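Local coordinates for protein Cap5O (Staphylococcus aureus, PDB 3OJO) that probably oxidises UDP-N-acetyl-mannosamine, using NAD as cofactor, during the biosynthesis of capsular polysaccharide, at residues D339-L344 with V352-P357; K326-D331 with D356-L361; R110-I115 with D138-V143; P94-D97 with C103-S106. All coordinates share one frame; numbering follows the deposited sequence.

Interaction 1 of 4, residues D339-L344 with V352-P357; sequences DIYELL and VCAYDP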
loop_
_atom_site.group_PDB
_atom_site.type_symbol
_atom_site.label_atom_id
_atom_site.label_comp_id
_atom_site.label_asym_id
_atom_site.label_seq_id
_atom_site.Cartn_x
_atom_site.Cartn_y
_atom_site.Cartn_z
ATOM N N ASP B 339 6.913 -19.842 -14.039
ATOM C CA ASP B 339 5.516 -20.001 -14.449
ATOM C C ASP B 339 5.280 -19.551 -15.883
ATOM O O ASP B 339 4.598 -20.249 -16.636
ATOM C CB ASP B 339 4.593 -19.284 -13.472
ATOM C CG ASP B 339 4.431 -20.046 -12.172
ATOM O OD1 ASP B 339 3.570 -19.645 -11.348
ATOM O OD2 ASP B 339 5.143 -21.062 -11.985
ATOM N N ILE B 340 5.960 -18.455 -16.287
ATOM C CA ILE B 340 5.907 -17.889 -17.639
ATOM C C ILE B 340 6.581 -18.843 -18.615
ATOM O O ILE B 340 5.989 -19.164 -19.644
ATOM C CB ILE B 340 6.468 -16.426 -17.704
ATOM C CG1 ILE B 340 5.572 -15.461 -16.886
ATOM C CG2 ILE B 340 6.577 -15.928 -19.146
ATOM C CD1 ILE B 340 6.215 -14.240 -16.334
ATOM N N TYR B 341 7.805 -19.307 -18.277
ATOM C CA TYR B 341 8.616 -20.229 -19.088
ATOM C C TYR B 341 7.834 -21.493 -19.440
ATOM O O TYR B 341 7.770 -21.869 -20.595
ATOM C CB TYR B 341 9.936 -20.573 -18.357
ATOM C CG TYR B 341 10.669 -21.783 -18.901
ATOM C CD1 TYR B 341 11.431 -21.695 -20.065
ATOM C CD2 TYR B 341 10.569 -23.027 -18.274
ATOM C CE1 TYR B 341 12.080 -22.814 -20.589
ATOM C CE2 TYR B 341 11.212 -24.151 -18.791
ATOM C CZ TYR B 341 11.974 -24.037 -19.941
ATOM O OH TYR B 341 12.614 -25.137 -20.436
ATOM N N GLU B 342 7.236 -22.107 -18.437
ATOM C CA GLU B 342 6.425 -23.307 -18.503
ATOM C C GLU B 342 5.158 -23.084 -19.378
ATOM O O GLU B 342 4.774 -23.990 -20.119
ATOM C CB GLU B 342 6.082 -23.698 -17.052
ATOM C CG GLU B 342 5.134 -24.862 -16.836
ATOM C CD GLU B 342 4.659 -25.052 -15.401
ATOM O OE1 GLU B 342 5.010 -24.221 -14.526
ATOM O OE2 GLU B 342 3.936 -26.047 -15.153
ATOM N N LEU B 343 4.518 -21.891 -19.278
ATOM C CA LEU B 343 3.330 -21.498 -20.052
ATOM C C LEU B 343 3.730 -21.289 -21.491
ATOM O O LEU B 343 2.999 -21.692 -22.398
ATOM C CB LEU B 343 2.695 -20.186 -19.519
ATOM C CG LEU B 343 1.790 -20.279 -18.289
ATOM C CD1 LEU B 343 1.521 -18.896 -17.722
ATOM C CD2 LEU B 343 0.495 -21.014 -18.597
ATOM N N LEU B 344 4.879 -20.651 -21.693
ATOM C CA LEU B 344 5.420 -20.409 -23.019
ATOM C C LEU B 344 5.822 -21.747 -23.671
ATOM O O LEU B 344 5.584 -21.941 -24.867
ATOM C CB LEU B 344 6.613 -19.438 -22.961
ATOM C CG LEU B 344 6.333 -17.952 -22.780
ATOM C CD1 LEU B 344 7.603 -17.167 -22.927
ATOM C CD2 LEU B 344 5.292 -17.432 -23.766
ATOM N N VAL B 352 10.466 -21.880 -26.821
ATOM C CA VAL B 352 11.075 -21.241 -25.650
ATOM C C VAL B 352 12.462 -21.772 -25.306
ATOM O O VAL B 352 12.733 -22.966 -25.447
ATOM C CB VAL B 352 10.123 -21.171 -24.424
ATOM C CG1 VAL B 352 8.689 -21.022 -24.877
ATOM C CG2 VAL B 352 10.279 -22.386 -23.527
ATOM N N CYS B 353 13.324 -20.879 -24.825
ATOM C CA CYS B 353 14.679 -21.202 -24.427
ATOM C C CYS B 353 15.027 -20.371 -23.187
ATOM O O CYS B 353 15.042 -19.144 -23.250
ATOM C CB CYS B 353 15.636 -20.950 -25.593
ATOM S SG CYS B 353 17.384 -21.231 -25.221
ATOM N N ALA B 354 15.251 -21.039 -22.050
ATOM C CA ALA B 354 15.577 -20.358 -20.808
ATOM C C ALA B 354 17.058 -20.120 -20.611
ATOM O O ALA B 354 17.861 -21.021 -20.830
ATOM C CB ALA B 354 15.032 -21.139 -19.636
ATOM N N TYR B 355 17.406 -18.918 -20.137
ATOM C CA TYR B 355 18.765 -18.528 -19.778
ATOM C C TYR B 355 18.791 -17.969 -18.348
ATOM O O TYR B 355 18.194 -16.928 -18.080
ATOM C CB TYR B 355 19.387 -17.517 -20.778
ATOM C CG TYR B 355 20.731 -17.001 -20.305
ATOM C CD1 TYR B 355 20.840 -15.773 -19.655
ATOM C CD2 TYR B 355 21.878 -17.785 -20.414
ATOM C CE1 TYR B 355 22.061 -15.321 -19.157
ATOM C CE2 TYR B 355 23.103 -17.348 -19.905
ATOM C CZ TYR B 355 23.194 -16.105 -19.297
ATOM O OH TYR B 355 24.398 -15.668 -18.795
ATOM N N ASP B 356 19.505 -18.655 -17.442
ATOM C CA ASP B 356 19.709 -18.196 -16.070
ATOM C C ASP B 356 21.078 -18.656 -15.532
ATOM O O ASP B 356 21.288 -19.858 -15.354
ATOM C CB ASP B 356 18.541 -18.545 -15.123
ATOM C CG ASP B 356 18.503 -17.698 -13.858
ATOM O OD1 ASP B 356 17.403 -17.279 -13.457
ATOM O OD2 ASP B 356 19.565 -17.500 -13.248
ATOM N N PRO B 357 22.019 -17.711 -15.273
ATOM C CA PRO B 357 23.347 -18.112 -14.762
ATOM C C PRO B 357 23.340 -18.685 -13.343
ATOM O O PRO B 357 24.274 -19.395 -12.967
ATOM C CB PRO B 357 24.154 -16.815 -14.828
ATOM C CG PRO B 357 23.147 -15.730 -14.740
ATOM C CD PRO B 357 21.918 -16.243 -15.428
#

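Interaction 2 of 4, residues K326-D331 with D356-L361; sequences KGDVDD and DPHVEL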
loop_
_atom_site.group_PDB
_atom_site.type_symbol
_atom_site.label_atom_id
_atom_site.label_comp_id
_atom_site.label_asym_id
_atom_site.label_seq_id
_atom_site.Cartn_x
_atom_site.Cartn_y
_atom_site.Cartn_z
ATOM N N LYS B 326 13.429 -13.719 -7.018
ATOM C CA LYS B 326 14.368 -12.687 -6.636
ATOM C C LYS B 326 15.600 -12.769 -7.529
ATOM O O LYS B 326 15.902 -13.833 -8.076
ATOM C CB LYS B 326 14.728 -12.781 -5.135
ATOM C CG LYS B 326 13.513 -12.749 -4.216
ATOM C CD LYS B 326 13.880 -12.789 -2.749
ATOM C CE LYS B 326 12.674 -13.111 -1.891
ATOM N NZ LYS B 326 12.268 -14.543 -1.997
ATOM N N GLY B 327 16.274 -11.639 -7.689
ATOM C CA GLY B 327 17.508 -11.556 -8.448
ATOM C C GLY B 327 18.701 -12.047 -7.650
ATOM O O GLY B 327 18.718 -11.927 -6.427
ATOM N N ASP B 328 19.682 -12.641 -8.336
ATOM C CA ASP B 328 20.937 -13.176 -7.804
ATOM C C ASP B 328 20.766 -14.289 -6.757
ATOM O O ASP B 328 21.643 -14.508 -5.915
ATOM C CB ASP B 328 21.872 -12.043 -7.334
ATOM C CG ASP B 328 22.041 -10.928 -8.348
ATOM O OD1 ASP B 328 21.825 -9.761 -7.982
ATOM O OD2 ASP B 328 22.422 -11.224 -9.498
ATOM N N VAL B 329 19.645 -15.023 -6.871
ATOM C CA VAL B 329 19.268 -16.168 -6.047
ATOM C C VAL B 329 19.038 -17.370 -6.995
ATOM O O VAL B 329 18.746 -17.156 -8.173
ATOM C CB VAL B 329 18.072 -15.834 -5.102
ATOM C CG1 VAL B 329 16.733 -15.869 -5.827
ATOM C CG2 VAL B 329 18.052 -16.743 -3.880
ATOM N N ASP B 330 19.255 -18.612 -6.504
ATOM C CA ASP B 330 19.102 -19.845 -7.289
ATOM C C ASP B 330 17.741 -20.562 -7.029
ATOM O O ASP B 330 17.534 -21.704 -7.470
ATOM C CB ASP B 330 20.312 -20.786 -7.061
ATOM C CG ASP B 330 20.336 -21.535 -5.735
ATOM O OD1 ASP B 330 20.568 -22.769 -5.756
ATOM O OD2 ASP B 330 20.145 -20.883 -4.671
ATOM N N ASP B 331 16.823 -19.864 -6.334
ATOM C CA ASP B 331 15.498 -20.351 -5.952
ATOM C C ASP B 331 14.442 -20.213 -7.069
ATOM O O ASP B 331 13.970 -19.106 -7.365
ATOM C CB ASP B 331 15.042 -19.688 -4.638
ATOM C CG ASP B 331 14.269 -20.613 -3.731
ATOM O OD1 ASP B 331 14.908 -21.455 -3.057
ATOM O OD2 ASP B 331 13.028 -20.492 -3.681
ATOM N N ASP B 356 19.505 -18.655 -17.442
ATOM C CA ASP B 356 19.709 -18.196 -16.070
ATOM C C ASP B 356 21.078 -18.656 -15.532
ATOM O O ASP B 356 21.288 -19.858 -15.354
ATOM C CB ASP B 356 18.541 -18.545 -15.123
ATOM C CG ASP B 356 18.503 -17.698 -13.858
ATOM O OD1 ASP B 356 17.403 -17.279 -13.457
ATOM O OD2 ASP B 356 19.565 -17.500 -13.248
ATOM N N PRO B 357 22.019 -17.711 -15.273
ATOM C CA PRO B 357 23.347 -18.112 -14.762
ATOM C C PRO B 357 23.340 -18.685 -13.343
ATOM O O PRO B 357 24.274 -19.395 -12.967
ATOM C CB PRO B 357 24.154 -16.815 -14.828
ATOM C CG PRO B 357 23.147 -15.730 -14.740
ATOM C CD PRO B 357 21.918 -16.243 -15.428
ATOM N N HIS B 358 22.295 -18.368 -12.559
ATOM C CA HIS B 358 22.128 -18.805 -11.177
ATOM C C HIS B 358 21.418 -20.154 -11.060
ATOM O O HIS B 358 21.585 -20.829 -10.044
ATOM C CB HIS B 358 21.385 -17.725 -10.371
ATOM C CG HIS B 358 22.089 -16.406 -10.372
ATOM N ND1 HIS B 358 23.085 -16.125 -9.463
ATOM C CD2 HIS B 358 21.938 -15.348 -11.200
ATOM C CE1 HIS B 358 23.499 -14.902 -9.750
ATOM N NE2 HIS B 358 22.832 -14.390 -10.783
ATOM N N VAL B 359 20.633 -20.554 -12.095
ATOM C CA VAL B 359 19.867 -21.818 -12.115
ATOM C C VAL B 359 20.645 -22.954 -12.820
ATOM O O VAL B 359 20.968 -22.856 -14.013
ATOM C CB VAL B 359 18.419 -21.642 -12.666
ATOM C CG1 VAL B 359 17.661 -22.957 -12.644
ATOM C CG2 VAL B 359 17.647 -20.587 -11.885
ATOM N N GLU B 360 20.919 -24.040 -12.068
ATOM C CA GLU B 360 21.692 -25.188 -12.554
ATOM C C GLU B 360 20.905 -26.360 -13.170
ATOM O O GLU B 360 21.520 -27.383 -13.485
ATOM C CB GLU B 360 22.699 -25.668 -11.483
ATOM C CG GLU B 360 24.140 -25.250 -11.736
ATOM C CD GLU B 360 24.451 -23.784 -11.495
ATOM O OE1 GLU B 360 24.758 -23.076 -12.482
ATOM O OE2 GLU B 360 24.379 -23.342 -10.324
ATOM N N LEU B 361 19.585 -26.210 -13.398
ATOM C CA LEU B 361 18.758 -27.267 -14.009
ATOM C C LEU B 361 19.266 -27.740 -15.399
ATOM O O LEU B 361 19.984 -27.011 -16.092
ATOM C CB LEU B 361 17.269 -26.862 -14.087
ATOM C CG LEU B 361 16.299 -27.238 -12.951
ATOM C CD1 LEU B 361 16.698 -28.499 -12.210
ATOM C CD2 LEU B 361 16.059 -26.089 -12.027
#

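Interaction 3 of 4, residues R110-I115 with D138-V143; sequences RALDSI and DFVKPV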
loop_
_atom_site.group_PDB
_atom_site.type_symbol
_atom_site.label_atom_id
_atom_site.label_comp_id
_atom_site.label_asym_id
_atom_site.label_seq_id
_atom_site.Cartn_x
_atom_site.Cartn_y
_atom_site.Cartn_z
ATOM N N ARG B 110 4.989 -31.353 12.341
ATOM C CA ARG B 110 5.728 -32.618 12.247
ATOM C C ARG B 110 7.015 -32.491 13.058
ATOM O O ARG B 110 7.319 -33.386 13.839
ATOM C CB ARG B 110 6.069 -32.927 10.784
ATOM C CG ARG B 110 5.388 -34.152 10.236
ATOM C CD ARG B 110 5.542 -34.255 8.727
ATOM N NE ARG B 110 4.418 -33.639 8.017
ATOM C CZ ARG B 110 4.398 -33.394 6.709
ATOM N NH1 ARG B 110 5.449 -33.689 5.955
ATOM N NH2 ARG B 110 3.332 -32.837 6.149
ATOM N N ALA B 111 7.742 -31.346 12.900
ATOM C CA ALA B 111 8.958 -31.021 13.632
ATOM C C ALA B 111 8.680 -30.869 15.126
ATOM O O ALA B 111 9.541 -31.217 15.936
ATOM C CB ALA B 111 9.583 -29.749 13.090
ATOM N N LEU B 112 7.484 -30.337 15.495
ATOM C CA LEU B 112 7.093 -30.214 16.897
ATOM C C LEU B 112 6.924 -31.612 17.512
ATOM O O LEU B 112 7.440 -31.845 18.606
ATOM C CB LEU B 112 5.846 -29.333 17.101
ATOM C CG LEU B 112 5.444 -29.017 18.580
ATOM C CD1 LEU B 112 6.551 -28.279 19.348
ATOM C CD2 LEU B 112 4.126 -28.253 18.650
ATOM N N ASP B 113 6.305 -32.556 16.765
ATOM C CA ASP B 113 6.102 -33.942 17.214
ATOM C C ASP B 113 7.394 -34.745 17.419
ATOM O O ASP B 113 7.397 -35.673 18.233
ATOM C CB ASP B 113 5.135 -34.707 16.307
ATOM C CG ASP B 113 3.697 -34.265 16.373
ATOM O OD1 ASP B 113 3.001 -34.358 15.339
ATOM O OD2 ASP B 113 3.258 -33.823 17.461
ATOM N N SER B 114 8.481 -34.397 16.694
ATOM C CA SER B 114 9.801 -35.052 16.798
ATOM C C SER B 114 10.516 -34.681 18.106
ATOM O O SER B 114 11.310 -35.459 18.635
ATOM C CB SER B 114 10.677 -34.674 15.603
ATOM O OG SER B 114 11.344 -33.430 15.765
ATOM N N ILE B 115 10.214 -33.480 18.609
ATOM C CA ILE B 115 10.759 -32.829 19.792
ATOM C C ILE B 115 10.070 -33.278 21.098
ATOM O O ILE B 115 10.738 -33.413 22.121
ATOM C CB ILE B 115 10.652 -31.304 19.495
ATOM C CG1 ILE B 115 11.967 -30.767 18.933
ATOM C CG2 ILE B 115 10.027 -30.420 20.607
ATOM C CD1 ILE B 115 11.871 -29.342 18.393
ATOM N N ASP B 138 -2.820 -21.194 19.519
ATOM C CA ASP B 138 -3.879 -22.161 19.198
ATOM C C ASP B 138 -3.442 -23.535 18.702
ATOM O O ASP B 138 -4.278 -24.449 18.664
ATOM C CB ASP B 138 -4.897 -21.551 18.204
ATOM C CG ASP B 138 -5.596 -20.275 18.631
ATOM O OD1 ASP B 138 -5.432 -19.865 19.813
ATOM O OD2 ASP B 138 -6.316 -19.686 17.789
ATOM N N PHE B 139 -2.166 -23.685 18.288
ATOM C CA PHE B 139 -1.659 -24.940 17.729
ATOM C C PHE B 139 -0.481 -25.517 18.494
ATOM O O PHE B 139 -0.460 -26.725 18.730
ATOM C CB PHE B 139 -1.297 -24.778 16.244
ATOM C CG PHE B 139 -2.449 -24.548 15.291
ATOM C CD1 PHE B 139 -3.110 -23.325 15.253
ATOM C CD2 PHE B 139 -2.813 -25.525 14.367
ATOM C CE1 PHE B 139 -4.155 -23.104 14.355
ATOM C CE2 PHE B 139 -3.853 -25.300 13.459
ATOM C CZ PHE B 139 -4.516 -24.091 13.459
ATOM N N VAL B 140 0.505 -24.680 18.861
ATOM C CA VAL B 140 1.695 -25.135 19.588
ATOM C C VAL B 140 1.342 -25.355 21.067
ATOM O O VAL B 140 1.523 -26.468 21.568
ATOM C CB VAL B 140 2.947 -24.227 19.342
ATOM C CG1 VAL B 140 4.153 -24.692 20.147
ATOM C CG2 VAL B 140 3.301 -24.176 17.861
ATOM N N LYS B 141 0.778 -24.323 21.729
ATOM C CA LYS B 141 0.359 -24.332 23.137
ATOM C C LYS B 141 -0.561 -25.536 23.515
ATOM O O LYS B 141 -0.179 -26.274 24.427
ATOM C CB LYS B 141 -0.228 -22.967 23.527
ATOM C CG LYS B 141 -0.545 -22.740 24.991
ATOM C CD LYS B 141 -1.239 -21.395 25.140
ATOM C CE LYS B 141 -2.140 -21.331 26.338
ATOM N NZ LYS B 141 -3.042 -20.157 26.264
ATOM N N PRO B 142 -1.685 -25.824 22.796
ATOM C CA PRO B 142 -2.521 -26.998 23.146
ATOM C C PRO B 142 -1.826 -28.357 23.104
ATOM O O PRO B 142 -2.143 -29.228 23.913
ATOM C CB PRO B 142 -3.633 -26.957 22.106
ATOM C CG PRO B 142 -3.717 -25.531 21.732
ATOM C CD PRO B 142 -2.298 -25.075 21.685
ATOM N N VAL B 143 -0.896 -28.539 22.162
ATOM C CA VAL B 143 -0.120 -29.769 21.998
ATOM C C VAL B 143 0.795 -29.959 23.224
ATOM O O VAL B 143 0.870 -31.060 23.775
ATOM C CB VAL B 143 0.658 -29.760 20.651
ATOM C CG1 VAL B 143 1.683 -30.887 20.574
ATOM C CG2 VAL B 143 -0.305 -29.836 19.471
#

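Interaction 4 of 4, residues P94-D97 with C103-S106; sequences PNND and CDIS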
loop_
_atom_site.group_PDB
_atom_site.type_symbol
_atom_site.label_atom_id
_atom_site.label_comp_id
_atom_site.label_asym_id
_atom_site.label_seq_id
_atom_site.Cartn_x
_atom_site.Cartn_y
_atom_site.Cartn_z
ATOM N N PRO B 94 5.877 -24.392 3.412
ATOM C CA PRO B 94 5.497 -24.306 1.993
ATOM C C PRO B 94 4.189 -23.554 1.748
ATOM O O PRO B 94 3.432 -23.267 2.687
ATOM C CB PRO B 94 5.412 -25.779 1.561
ATOM C CG PRO B 94 6.102 -26.554 2.637
ATOM C CD PRO B 94 5.866 -25.797 3.879
ATOM N N ASN B 95 3.950 -23.169 0.500
ATOM C CA ASN B 95 2.707 -22.462 0.232
ATOM C C ASN B 95 1.594 -23.439 -0.079
ATOM O O ASN B 95 1.797 -24.430 -0.791
ATOM C CB ASN B 95 2.871 -21.357 -0.805
ATOM C CG ASN B 95 2.929 -19.996 -0.156
ATOM O OD1 ASN B 95 3.966 -19.317 -0.131
ATOM N ND2 ASN B 95 1.817 -19.592 0.433
ATOM N N ASN B 96 0.445 -23.213 0.551
ATOM C CA ASN B 96 -0.739 -24.047 0.392
ATOM C C ASN B 96 -1.358 -23.841 -0.995
ATOM O O ASN B 96 -1.298 -22.729 -1.542
ATOM C CB ASN B 96 -1.760 -23.719 1.486
ATOM C CG ASN B 96 -1.497 -24.358 2.822
ATOM O OD1 ASN B 96 -1.215 -25.557 2.931
ATOM N ND2 ASN B 96 -1.736 -23.596 3.876
ATOM N N ASP B 97 -1.925 -24.918 -1.581
ATOM C CA ASP B 97 -2.604 -24.803 -2.870
ATOM C C ASP B 97 -3.973 -24.187 -2.595
ATOM O O ASP B 97 -4.954 -24.889 -2.323
ATOM C CB ASP B 97 -2.661 -26.136 -3.632
ATOM C CG ASP B 97 -1.309 -26.565 -4.179
ATOM O OD1 ASP B 97 -0.721 -25.803 -4.989
ATOM O OD2 ASP B 97 -0.848 -27.674 -3.821
ATOM N N CYS B 103 0.384 -19.940 4.608
ATOM C CA CYS B 103 1.569 -20.691 5.004
ATOM C C CYS B 103 1.128 -22.071 5.434
ATOM O O CYS B 103 0.128 -22.212 6.153
ATOM C CB CYS B 103 2.307 -19.995 6.143
ATOM S SG CYS B 103 2.854 -18.298 5.806
ATOM N N ASP B 104 1.874 -23.085 5.019
ATOM C CA ASP B 104 1.592 -24.442 5.445
ATOM C C ASP B 104 2.420 -24.723 6.715
ATOM O O ASP B 104 3.651 -24.727 6.648
ATOM C CB ASP B 104 1.893 -25.431 4.308
ATOM C CG ASP B 104 1.596 -26.882 4.613
ATOM O OD1 ASP B 104 2.179 -27.757 3.937
ATOM O OD2 ASP B 104 0.797 -27.144 5.543
ATOM N N ILE B 105 1.741 -24.912 7.878
ATOM C CA ILE B 105 2.387 -25.179 9.175
ATOM C C ILE B 105 2.667 -26.662 9.446
ATOM O O ILE B 105 3.108 -27.002 10.544
ATOM C CB ILE B 105 1.647 -24.533 10.363
ATOM C CG1 ILE B 105 0.229 -25.123 10.557
ATOM C CG2 ILE B 105 1.761 -23.000 10.404
ATOM C CD1 ILE B 105 -0.293 -25.146 11.968
ATOM N N SER B 106 2.380 -27.538 8.469
ATOM C CA SER B 106 2.538 -28.998 8.575
ATOM C C SER B 106 3.934 -29.480 8.929
ATOM O O SER B 106 4.050 -30.383 9.747
ATOM C CB SER B 106 2.053 -29.681 7.304
ATOM O OG SER B 106 0.698 -29.344 7.070
#

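Interaction 1 of 4, residues D339-L344 with V352-P357
Helix residues 339-344, carrying Y341 and L344, run nearly antiparallel to strand 352-355, with 157° between their directions and axes 8.7 Å apart at closest; the two elements draw together at L344 and V352, whose CA atoms are 6.3 Å apart. No hydrogen bond spans the gap, and the contact is apolar. V352 and A354 both turn CB toward the helix, while C353 between them turns away, the usual alternation of a strand. Y341 CB points alongside the strand rather than at it, but CG lies anti to the backbone N (chi1 164°), and this swings the CD1-CE1 side of the ring over the strand. There Y341 CE1 touches V352 CG2 at 3.5 Å and A354 CB also at 3.5 Å, so that one ring atom bridges two successive inward-facing residues. V352 splits its branches between the two helix residues: CG2 meets the Y341 ring, and CG1 turns to the backbone and CB of L344, where the modelled spacing is too short to be trusted. The L344 side chain also rests on V318 and V320 of strand 317-321, and F338 meets the Y341 ring. Helix 336-346 thus lies against two neighbouring parallel strands, 317-321 and 351-355, which it links as the crossover helix of a beta-alpha-beta unit in the Rossmann-like UDP-binding domain.

Interaction 2 of 4, residues K326-D331 with D356-L361
H358 sets one face of its imidazole against D328 CA, which stands 3.8 Å from the centroid of the H358 ring and 18° off the ring normal, a CH-pi contact. With CG anti to the carbonyl carbon (chi1 -58°), H358 sends its ring toward the 326-331 loop, and H358 CB comes to 3.5 Å from V329 O. The D328 carboxylate is turned 64° from the ring plane; its OD1 is hydrogen-bonded to S385 OG, and H358 NE2 to E386 OE1. Beside the ring, D356 forms an Asx turn: its OD2, in plane at the imidazole edge, accepts from H358 N at 2.9 Å through its anti lone pair, and from V359 N more weakly. This turn follows strand 351-355, and the 326-331 loop follows its parallel neighbour 317-321, so the contact joins two loops beyond the C-terminal ends of adjacent strands of the UDP-binding domain. D330 CB lies 3.2 Å from H358 O. The D330 CG sits between the backbone N and the carbonyl carbon, and its carboxylate leads away from H358. The side chain of D330 comes within about 4 Å of that of Y21, an NAD-binding residue.

Interaction 3 of 4, residues R110-I115 with D138-V143
S114 OG donates a 2.9 Å hydrogen bond to A111 O on the same helix whose L112 reaches across to V140 and V143. The hydroxyl approaches A111 O at a C=O...donor angle of 128°, tilted 28° from the carbonyl plane, and S114 N adds a weak bond to the same oxygen, which is thus gripped twice from one residue. The contact itself is apolar and rests on one leucine branch. With CG anti to the backbone N (chi1 -174°), L112 extends toward the second helix and presents CD2 to it. L112 CD2 meets V140 CG1 at 3.9 Å and V143 CG1 at 4.1 Å; the two valines, three residues apart, offer a methyl each to the same leucine tip. L112 CD2 also comes to 4.1 Å from V140 CA, which places it close to the helix backbone. That backbone is irregular here: a wider pi-type turn at 138-140 is followed by a kink at P142, whose nitrogen has no proton to give. I144 of the second helix also touches L112. On the first helix, A111 and I115 rest on strands 13-17 and 86-89, and A111 lines the NAD pocket. Helices 106-115 and 135-145 pack side by side in one layer against the parallel strands of the NAD-binding domain, as successive crossover helices of a Rossmann fold.

Interaction 4 of 4, residues P94-D97 with C103-S106
D104 faces P94 and N96 where the chain folds back on itself, and its side chain can be followed outward from the backbone. D104 CB sits 3.1 Å from P94 O. On its other contact, D104 CB is 3.4 Å from N96 OD1, so the methylene is lodged between the proline and the asparagine amide. One bond further, D104 CG remains near the N96 amide oxygen; the amide and carboxylate planes are turned 45° apart, and the two side chains cross at about a right angle. At the tip the oxygens part. OD1 lies loosely near P94 CD, whereas D104 OD2 receives S106 OG at 2.7 Å on its syn side, 20° out of the carboxylate plane. OD2 also accepts weakly from S106 N, a capping bond at the start of helix 106-115. CG lies anti to the backbone N (chi1 -178°), on the carbonyl side, where OD2 can reach both S106 OG and S106 N. In the backbone, D104 N donates to P94 O at 2.8 Å. N95 and C103 complete a single beta bridge, with CA atoms 5.2 Å apart. C103 turns its side chain to the far side, where its SG forms a disulfide with C269 SG, and it lies near T130, an NAD-binding residue. The segment after strand 86-89 is therefore a loop pinned by one beta bridge and the D104 N to P94 O bond, tied by that disulfide to C269 of the central domain, at the rim of the NAD site of the Rossmann domain.

From the N terminus, interaction 4 comes first and closes a short loop between strand 86-89 and helix 106-115. Interaction 3 then starts on that helix and spans strand 124-127 to reach helix 135-145; the two contacts touch where F139 CD2 packs on I105 CD1 at 3.5 Å, and both belong to the NAD-binding domain. Far along the chain, interaction 1 opens inside the loop of interaction 2, and both end on overlapping residues, D356 and P357. Interaction 1 joins a crossover helix to an edge strand, and interaction 2 joins the loops after two adjacent strands, both in the UDP-binding domain. The centres of interactions 1 and 3 are about 40 Å apart.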